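Long-range contact in ribonuclease T2 (Homo sapiens, PDB 3T0O), which cleaves single-stranded RNA, preferentially between purine and uridine residues, and so helps innate immunity to sense microbial RNA: residues Ile132-Phe144 with Val216-Lys228. Numbering follows the deposited sequence.
Sequences IKPSINYYQVADF and VCEDGPVFYPPPK
With CG of Tyr224 anti to the backbone N (chi1 177°) and CG of Phe144 anti to the carbonyl carbon, the two rings meet edge-to-face, planes at 76°. The edge of Phe144 is turned to one face of Tyr224, its CZ 3.6 Å from Tyr224 CD2. Over the opposite face lies Pro134, whose CG stands 4.0 Å from the Tyr224 ring centroid and 22° off the normal, a CH-pi contact. At the ring's edge, near its plane, Tyr139 CE2 approaches, while water 1 joins Tyr224 OH to Ile132 O; the hydroxyl is also hydrogen-bonded to Trp38 NE1. The backbones pair as a short two-stranded antiparallel sheet, 139-140 with 221-222, beside the main antiparallel sheet of this alpha/beta RNase T2 fold: Phe223 makes a backbone hydrogen bond with Ile172 of strand 171-180, which Val222 also touches. Tyr139 and Val222 are its hydrogen-bonded pair, with Val222 N to Tyr139 O at 2.7 Å and Tyr139 N to Val222 O at 2.9 Å. Val141 N to Gly220 O continues the pairing; outside that register, Ser135 N to Tyr224 O (2.9 Å) ties down the loop before the strand. Near Cys217, which is disulfide-bonded to Cys160, Val141 CG2 packs 3.6 Å from Val222 CB.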
ATOM      1  N   ILE A 132      -5.539 -13.924 -11.136  1.00 13.50           N
ATOM      2  CA  ILE A 132      -4.213 -13.836 -10.498  1.00 12.92           C
ATOM      3  C   ILE A 132      -4.351 -14.008  -9.017  1.00 13.39           C
ATOM      4  O   ILE A 132      -4.773 -13.091  -8.320  1.00 13.41           O
ATOM      5  CB  ILE A 132      -3.550 -12.497 -10.840  1.00 12.28           C
ATOM      6  CG1 ILE A 132      -3.509 -12.392 -12.351  1.00 15.85           C
ATOM      7  CG2 ILE A 132      -2.172 -12.454 -10.188  1.00 12.64           C
ATOM      8  CD1 ILE A 132      -2.922 -11.056 -12.827  1.00 20.10           C
ATOM      9  N   LYS A 133      -4.094 -15.219  -8.552  1.00 12.47           N
ATOM     10  CA  LYS A 133      -4.258 -15.607  -7.183  1.00 13.58           C
ATOM     11  C   LYS A 133      -2.943 -16.077  -6.612  1.00 12.52           C
ATOM     12  O   LYS A 133      -2.090 -16.570  -7.347  1.00 14.64           O
ATOM     13  CB  LYS A 133      -5.335 -16.696  -7.100  1.00 15.67           C
ATOM     14  CG  LYS A 133      -4.960 -18.013  -7.787  1.00 17.17           C
ATOM     15  CD  LYS A 133      -6.143 -18.973  -7.640  1.00 25.51           C
ATOM     16  CE  LYS A 133      -5.701 -20.370  -8.125  1.00 29.85           C
ATOM     17  NZ  LYS A 133      -5.709 -20.450  -9.641  1.00 36.69           N
ATOM     18  N   PRO A 134      -2.757 -15.945  -5.289  1.00 11.83           N
ATOM     19  CA  PRO A 134      -1.540 -16.538  -4.729  1.00 12.17           C
ATOM     20  C   PRO A 134      -1.425 -18.007  -5.097  1.00 13.93           C
ATOM     21  O   PRO A 134      -2.417 -18.745  -5.112  1.00 15.91           O
ATOM     22  CB  PRO A 134      -1.677 -16.312  -3.211  1.00 13.91           C
ATOM     23  CG  PRO A 134      -2.648 -15.098  -3.180  1.00 13.88           C
ATOM     24  CD  PRO A 134      -3.646 -15.347  -4.286  1.00 12.25           C
ATOM     25  N   SER A 135      -0.176 -18.383  -5.413  1.00 12.36           N
ATOM     26  CA  SER A 135       0.033 -19.698  -5.967  1.00 13.87           C
ATOM     27  C   SER A 135       1.427 -20.157  -5.747  1.00 14.34           C
ATOM     28  O   SER A 135       2.321 -19.367  -5.546  1.00 14.59           O
ATOM     29  CB  SER A 135      -0.310 -19.693  -7.448  1.00 14.69           C
ATOM     30  OG  SER A 135      -0.158 -20.975  -8.035  1.00 18.57           O
ATOM     31  N   ILE A 136       1.569 -21.497  -5.704  1.00 17.56           N
ATOM     32  CA  ILE A 136       2.867 -22.136  -5.761  1.00 17.52           C
ATOM     33  C   ILE A 136       3.557 -21.965  -7.107  1.00 18.30           C
ATOM     34  O   ILE A 136       4.813 -22.015  -7.214  1.00 18.43           O
ATOM     35  CB  ILE A 136       2.661 -23.678  -5.486  1.00 19.29           C
ATOM     36  CG1 ILE A 136       1.920 -23.849  -4.164  1.00 22.43           C
ATOM     37  CG2 ILE A 136       3.959 -24.433  -5.548  1.00 20.04           C
ATOM     38  CD1 ILE A 136       2.698 -23.210  -2.969  1.00 24.16           C
ATOM     39  N   ASN A 137       2.719 -21.836  -8.125  1.00 17.40           N
ATOM     40  CA  ASN A 137       3.218 -21.668  -9.467  1.00 19.36           C
ATOM     41  C   ASN A 137       3.591 -20.214  -9.653  1.00 18.06           C
ATOM     42  O   ASN A 137       2.796 -19.310  -9.301  1.00 17.24           O
ATOM     43  CB  ASN A 137       2.154 -22.041 -10.488  1.00 19.30           C
ATOM     44  CG  ASN A 137       2.767 -22.245 -11.889  1.00 21.65           C
ATOM     45  OD1 ASN A 137       3.716 -23.011 -12.083  1.00 26.48           O
ATOM     46  ND2 ASN A 137       2.234 -21.522 -12.854  1.00 25.13           N
ATOM     47  N   TYR A 138       4.771 -19.981 -10.224  1.00 17.02           N
ATOM     48  CA  TYR A 138       5.132 -18.596 -10.514  1.00 17.62           C
ATOM     49  C   TYR A 138       4.252 -17.934 -11.581  1.00 16.59           C
ATOM     50  O   TYR A 138       3.789 -18.603 -12.467  1.00 21.99           O
ATOM     51  CB  TYR A 138       6.556 -18.523 -10.989  1.00 17.12           C
ATOM     52  CG  TYR A 138       7.555 -19.057 -10.034  1.00 19.65           C
ATOM     53  CD1 TYR A 138       7.312 -19.104  -8.620  1.00 21.96           C
ATOM     54  CD2 TYR A 138       8.762 -19.516 -10.542  1.00 20.65           C
ATOM     55  CE1 TYR A 138       8.275 -19.609  -7.754  1.00 24.83           C
ATOM     56  CE2 TYR A 138       9.740 -19.983  -9.673  1.00 22.56           C
ATOM     57  CZ  TYR A 138       9.481 -20.025  -8.302  1.00 23.68           C
ATOM     58  OH  TYR A 138      10.520 -20.534  -7.550  1.00 30.50           O
ATOM     59  N   TYR A 139       4.124 -16.612 -11.505  1.00 14.33           N
ATOM     60  CA  TYR A 139       3.537 -15.792 -12.521  1.00 13.47           C
ATOM     61  C   TYR A 139       4.659 -15.130 -13.260  1.00 14.94           C
ATOM     62  O   TYR A 139       5.848 -15.263 -12.888  1.00 14.54           O
ATOM     63  CB  TYR A 139       2.696 -14.682 -11.884  1.00 14.02           C
ATOM     64  CG  TYR A 139       1.417 -15.251 -11.311  1.00 11.65           C
ATOM     65  CD1 TYR A 139       0.307 -15.416 -12.114  1.00 12.71           C
ATOM     66  CD2 TYR A 139       1.357 -15.684  -9.990  1.00 12.49           C
ATOM     67  CE1 TYR A 139      -0.836 -15.972 -11.658  1.00 15.93           C
ATOM     68  CE2 TYR A 139       0.170 -16.233  -9.499  1.00 14.01           C
ATOM     69  CZ  TYR A 139      -0.899 -16.340 -10.328  1.00 13.16           C
ATOM     70  OH  TYR A 139      -2.025 -16.930  -9.857  1.00 14.39           O
ATOM     71  N   GLN A 140       4.309 -14.407 -14.317  1.00 15.37           N
ATOM     72  CA  GLN A 140       5.272 -13.434 -14.843  1.00 15.51           C
ATOM     73  C   GLN A 140       4.933 -12.055 -14.340  1.00 14.10           C
ATOM     74  O   GLN A 140       3.793 -11.747 -14.079  1.00 14.27           O
ATOM     75  CB  GLN A 140       5.204 -13.394 -16.352  1.00 15.01           C
ATOM     76  CG  GLN A 140       5.533 -14.737 -16.997  1.00 19.42           C
ATOM     77  CD  GLN A 140       6.998 -15.027 -16.856  1.00 24.94           C
ATOM     78  OE1 GLN A 140       7.856 -14.217 -17.258  1.00 26.31           O
ATOM     79  NE2 GLN A 140       7.299 -16.187 -16.315  1.00 28.22           N
ATOM     80  N   VAL A 141       5.940 -11.209 -14.124  1.00 12.91           N
ATOM     81  CA  VAL A 141       5.650  -9.855 -13.733  1.00 12.38           C
ATOM     82  C   VAL A 141       4.701  -9.200 -14.724  1.00 13.66           C
ATOM     83  O   VAL A 141       3.848  -8.454 -14.253  1.00 13.36           O
ATOM     84  CB  VAL A 141       6.916  -9.031 -13.558  1.00 13.40           C
ATOM     85  CG1 VAL A 141       6.562  -7.546 -13.365  1.00 15.13           C
ATOM     86  CG2 VAL A 141       7.676  -9.635 -12.334  1.00 12.83           C
ATOM     87  N   ALA A 142       4.814  -9.517 -16.021  1.00 14.36           N
ATOM     88  CA  ALA A 142       3.892  -8.911 -17.019  1.00 15.74           C
ATOM     89  C   ALA A 142       2.458  -9.308 -16.774  1.00 17.83           C
ATOM     90  O   ALA A 142       1.542  -8.562 -17.138  1.00 18.46           O
ATOM     91  CB  ALA A 142       4.314  -9.334 -18.434  1.00 18.28           C
ATOM     92  N   ASP A 143       2.243 -10.434 -16.105  1.00 15.81           N
ATOM     93  CA  ASP A 143       0.834 -10.795 -15.816  1.00 17.37           C
ATOM     94  C   ASP A 143       0.196  -9.731 -14.952  1.00 15.91           C
ATOM     95  O   ASP A 143      -0.958  -9.289 -15.222  1.00 18.75           O
ATOM     96  CB  ASP A 143       0.755 -12.138 -15.082  1.00 17.04           C
ATOM     97  CG  ASP A 143       1.235 -13.282 -15.929  1.00 19.04           C
ATOM     98  OD1 ASP A 143       1.157 -13.222 -17.209  1.00 23.44           O
ATOM     99  OD2 ASP A 143       1.687 -14.282 -15.320  1.00 18.44           O
ATOM    100  N   PHE A 144       0.918  -9.286 -13.933  1.00 15.00           N
ATOM    101  CA  PHE A 144       0.422  -8.270 -13.066  1.00 13.54           C
ATOM    102  C   PHE A 144       0.417  -6.930 -13.788  1.00 14.76           C
ATOM    103  O   PHE A 144      -0.543  -6.234 -13.776  1.00 14.81           O
ATOM    104  CB  PHE A 144       1.325  -8.137 -11.869  1.00 12.77           C
ATOM    105  CG  PHE A 144       1.162  -9.225 -10.908  1.00 11.25           C
ATOM    106  CD1 PHE A 144       0.324  -9.071  -9.803  1.00 11.54           C
ATOM    107  CD2 PHE A 144       1.937 -10.408 -11.041  1.00 12.79           C
ATOM    108  CE1 PHE A 144       0.222 -10.099  -8.919  1.00 12.09           C
ATOM    109  CE2 PHE A 144       1.839 -11.432 -10.123  1.00 13.57           C
ATOM    110  CZ  PHE A 144       0.948 -11.266  -9.054  1.00 11.06           C
ATOM    111  N   VAL A 216      11.990  -2.406  -7.719  1.00 16.35           N
ATOM    112  CA  VAL A 216      11.146  -2.715  -8.882  1.00 15.64           C
ATOM    113  C   VAL A 216      11.307  -4.182  -9.263  1.00 15.03           C
ATOM    114  O   VAL A 216      12.414  -4.722  -9.303  1.00 15.63           O
ATOM    115  CB  VAL A 216      11.568  -1.807 -10.065  1.00 16.21           C
ATOM    116  CG1 VAL A 216      13.032  -1.915 -10.291  1.00 23.32           C
ATOM    117  CG2 VAL A 216      10.807  -2.155 -11.297  1.00 21.25           C
ATOM    118  N   CYS A 217      10.179  -4.854  -9.536  1.00 12.65           N
ATOM    119  CA  CYS A 217      10.273  -6.239  -9.985  1.00 13.37           C
ATOM    120  C   CYS A 217      10.918  -6.318 -11.332  1.00 15.34           C
ATOM    121  O   CYS A 217      10.554  -5.560 -12.232  1.00 17.75           O
ATOM    122  CB  CYS A 217       8.902  -6.880 -10.088  1.00 13.53           C
ATOM    123  SG  CYS A 217       8.009  -6.975  -8.545  1.00 15.66           S
ATOM    124  N   GLU A 218      11.815  -7.284 -11.466  1.00 13.61           N
ATOM    125  CA  GLU A 218      12.438  -7.574 -12.758  1.00 15.54           C
ATOM    126  C   GLU A 218      11.450  -8.268 -13.707  1.00 16.96           C
ATOM    127  O   GLU A 218      10.658  -9.080 -13.262  1.00 14.99           O
ATOM    128  CB  GLU A 218      13.634  -8.466 -12.497  1.00 15.42           C
ATOM    129  CG  GLU A 218      14.728  -7.773 -11.679  1.00 19.16           C
ATOM    130  CD  GLU A 218      15.373  -6.577 -12.449  1.00 19.56           C
ATOM    131  OE1 GLU A 218      14.906  -6.225 -13.538  1.00 25.72           O
ATOM    132  OE2 GLU A 218      16.114  -5.917 -11.785  1.00 25.40           O
ATOM    133  N   ASP A 219      11.486  -7.987 -15.021  1.00 15.79           N
ATOM    134  CA  ASP A 219      10.647  -8.790 -15.903  1.00 17.52           C
ATOM    135  C   ASP A 219      11.008 -10.262 -15.707  1.00 16.74           C
ATOM    136  O   ASP A 219      12.199 -10.645 -15.480  1.00 19.45           O
ATOM    137  CB  ASP A 219      10.839  -8.410 -17.373  1.00 19.12           C
ATOM    138  CG  ASP A 219      10.368  -6.991 -17.698  1.00 27.44           C
ATOM    139  OD1 ASP A 219      10.802  -6.460 -18.755  1.00 34.04           O
ATOM    140  OD2 ASP A 219       9.559  -6.432 -16.939  1.00 33.06           O
ATOM    141  N   GLY A 220      10.024 -11.131 -15.787  1.00 15.92           N
ATOM    142  CA  GLY A 220      10.267 -12.547 -15.658  1.00 15.99           C
ATOM    143  C   GLY A 220       9.435 -13.182 -14.560  1.00 15.13           C
ATOM    144  O   GLY A 220       8.454 -12.572 -14.095  1.00 14.84           O
ATOM    145  N   PRO A 221       9.824 -14.353 -14.105  1.00 15.46           N
ATOM    146  CA  PRO A 221       9.005 -15.055 -13.111  1.00 15.31           C
ATOM    147  C   PRO A 221       8.973 -14.361 -11.783  1.00 15.42           C
ATOM    148  O   PRO A 221       9.930 -13.645 -11.399  1.00 15.52           O
ATOM    149  CB  PRO A 221       9.677 -16.454 -12.973  1.00 17.77           C
ATOM    150  CG  PRO A 221      10.575 -16.507 -14.095  1.00 21.61           C
ATOM    151  CD  PRO A 221      10.924 -15.191 -14.592  1.00 18.03           C
ATOM    152  N   VAL A 222       7.819 -14.467 -11.161  1.00 11.98           N
ATOM    153  CA  VAL A 222       7.680 -13.852  -9.856  1.00 11.04           C
ATOM    154  C   VAL A 222       6.803 -14.778  -9.006  1.00 10.80           C
ATOM    155  O   VAL A 222       5.823 -15.398  -9.496  1.00 13.44           O
ATOM    156  CB  VAL A 222       7.091 -12.371  -9.997  1.00 11.35           C
ATOM    157  CG1 VAL A 222       5.752 -12.393 -10.723  1.00 10.83           C
ATOM    158  CG2 VAL A 222       6.907 -11.712  -8.566  1.00 11.89           C
ATOM    159  N   PHE A 223       7.171 -14.873  -7.753  1.00 11.17           N
ATOM    160  CA  PHE A 223       6.362 -15.669  -6.810  1.00 11.30           C
ATOM    161  C   PHE A 223       5.385 -14.750  -6.122  1.00 10.51           C
ATOM    162  O   PHE A 223       5.754 -13.711  -5.573  1.00 10.06           O
ATOM    163  CB  PHE A 223       7.359 -16.302  -5.806  1.00 13.19           C
ATOM    164  CG  PHE A 223       6.772 -17.236  -4.814  1.00 12.24           C
ATOM    165  CD1 PHE A 223       5.745 -18.110  -5.135  1.00 15.81           C
ATOM    166  CD2 PHE A 223       7.299 -17.264  -3.535  1.00 17.09           C
ATOM    167  CE1 PHE A 223       5.196 -19.022  -4.163  1.00 16.71           C
ATOM    168  CE2 PHE A 223       6.762 -18.177  -2.559  1.00 16.17           C
ATOM    169  CZ  PHE A 223       5.722 -19.038  -2.914  1.00 17.38           C
ATOM    170  N   TYR A 224       4.140 -15.206  -6.035  1.00  9.83           N
ATOM    171  CA  TYR A 224       3.068 -14.465  -5.356  1.00  8.61           C
ATOM    172  C   TYR A 224       2.602 -15.463  -4.270  1.00 10.32           C
ATOM    173  O   TYR A 224       1.760 -16.365  -4.525  1.00 10.64           O
ATOM    174  CB  TYR A 224       1.981 -14.215  -6.407  1.00  8.98           C
ATOM    175  CG  TYR A 224       0.741 -13.528  -5.918  1.00  7.88           C
ATOM    176  CD1 TYR A 224       0.765 -12.712  -4.774  1.00  8.26           C
ATOM    177  CD2 TYR A 224      -0.404 -13.611  -6.649  1.00  9.77           C
ATOM    178  CE1 TYR A 224      -0.392 -12.054  -4.313  1.00 11.78           C
ATOM    179  CE2 TYR A 224      -1.551 -12.949  -6.284  1.00  8.52           C
ATOM    180  CZ  TYR A 224      -1.550 -12.176  -5.094  1.00 11.64           C
ATOM    181  OH  TYR A 224      -2.681 -11.491  -4.760  1.00 12.33           O
ATOM    182  N   PRO A 225       3.164 -15.360  -3.087  1.00 11.27           N
ATOM    183  CA  PRO A 225       3.109 -16.464  -2.122  1.00 10.40           C
ATOM    184  C   PRO A 225       1.799 -16.559  -1.399  1.00 11.06           C
ATOM    185  O   PRO A 225       1.255 -15.546  -0.915  1.00 12.90           O
ATOM    186  CB  PRO A 225       4.212 -16.106  -1.095  1.00 13.14           C
ATOM    187  CG  PRO A 225       4.429 -14.678  -1.199  1.00 12.66           C
ATOM    188  CD  PRO A 225       4.136 -14.324  -2.695  1.00 11.90           C
ATOM    189  N   PRO A 226       1.233 -17.763  -1.341  1.00 13.43           N
ATOM    190  CA  PRO A 226       0.070 -17.980  -0.436  1.00 15.86           C
ATOM    191  C   PRO A 226       0.473 -17.732   1.026  1.00 18.84           C
ATOM    192  O   PRO A 226       1.570 -18.118   1.447  1.00 19.38           O
ATOM    193  CB  PRO A 226      -0.286 -19.453  -0.664  1.00 19.54           C
ATOM    194  CG  PRO A 226       0.462 -19.885  -1.819  1.00 19.42           C
ATOM    195  CD  PRO A 226       1.623 -18.955  -2.072  1.00 15.58           C
ATOM    196  N   PRO A 227      -0.378 -17.032   1.807  1.00 22.13           N
ATOM    197  CA  PRO A 227       0.022 -16.701   3.181  1.00 25.77           C
ATOM    198  C   PRO A 227       0.280 -17.944   3.981  1.00 28.49           C
ATOM    199  O   PRO A 227      -0.284 -19.043   3.691  1.00 30.32           O
ATOM    200  CB  PRO A 227      -1.189 -15.987   3.777  1.00 25.81           C
ATOM    201  CG  PRO A 227      -2.098 -15.727   2.659  1.00 25.64           C
ATOM    202  CD  PRO A 227      -1.660 -16.437   1.424  1.00 23.06           C
ATOM    203  N   LYS A 228       1.113 -17.786   5.010  1.00 29.46           N
ATOM    204  CA  LYS A 228       1.421 -18.913   5.912  1.00 30.07           C
ATOM    205  C   LYS A 228       0.325 -18.992   6.984  1.00 31.34           C
ATOM    206  O   LYS A 228      -0.486 -18.042   7.138  1.00 28.20           O
ATOM    207  CB  LYS A 228       2.780 -18.684   6.553  1.00 31.67           C
TER
HETATM  208  O   HOH W   1      -4.914 -12.327  -5.682  1.00  7.89           O
HETATM  209  O   HOH W   2       3.105 -17.468  -7.312  1.00  4.13           O
HETATM  210  O   HOH W   3       7.423 -10.414 -16.957  1.00  8.21           O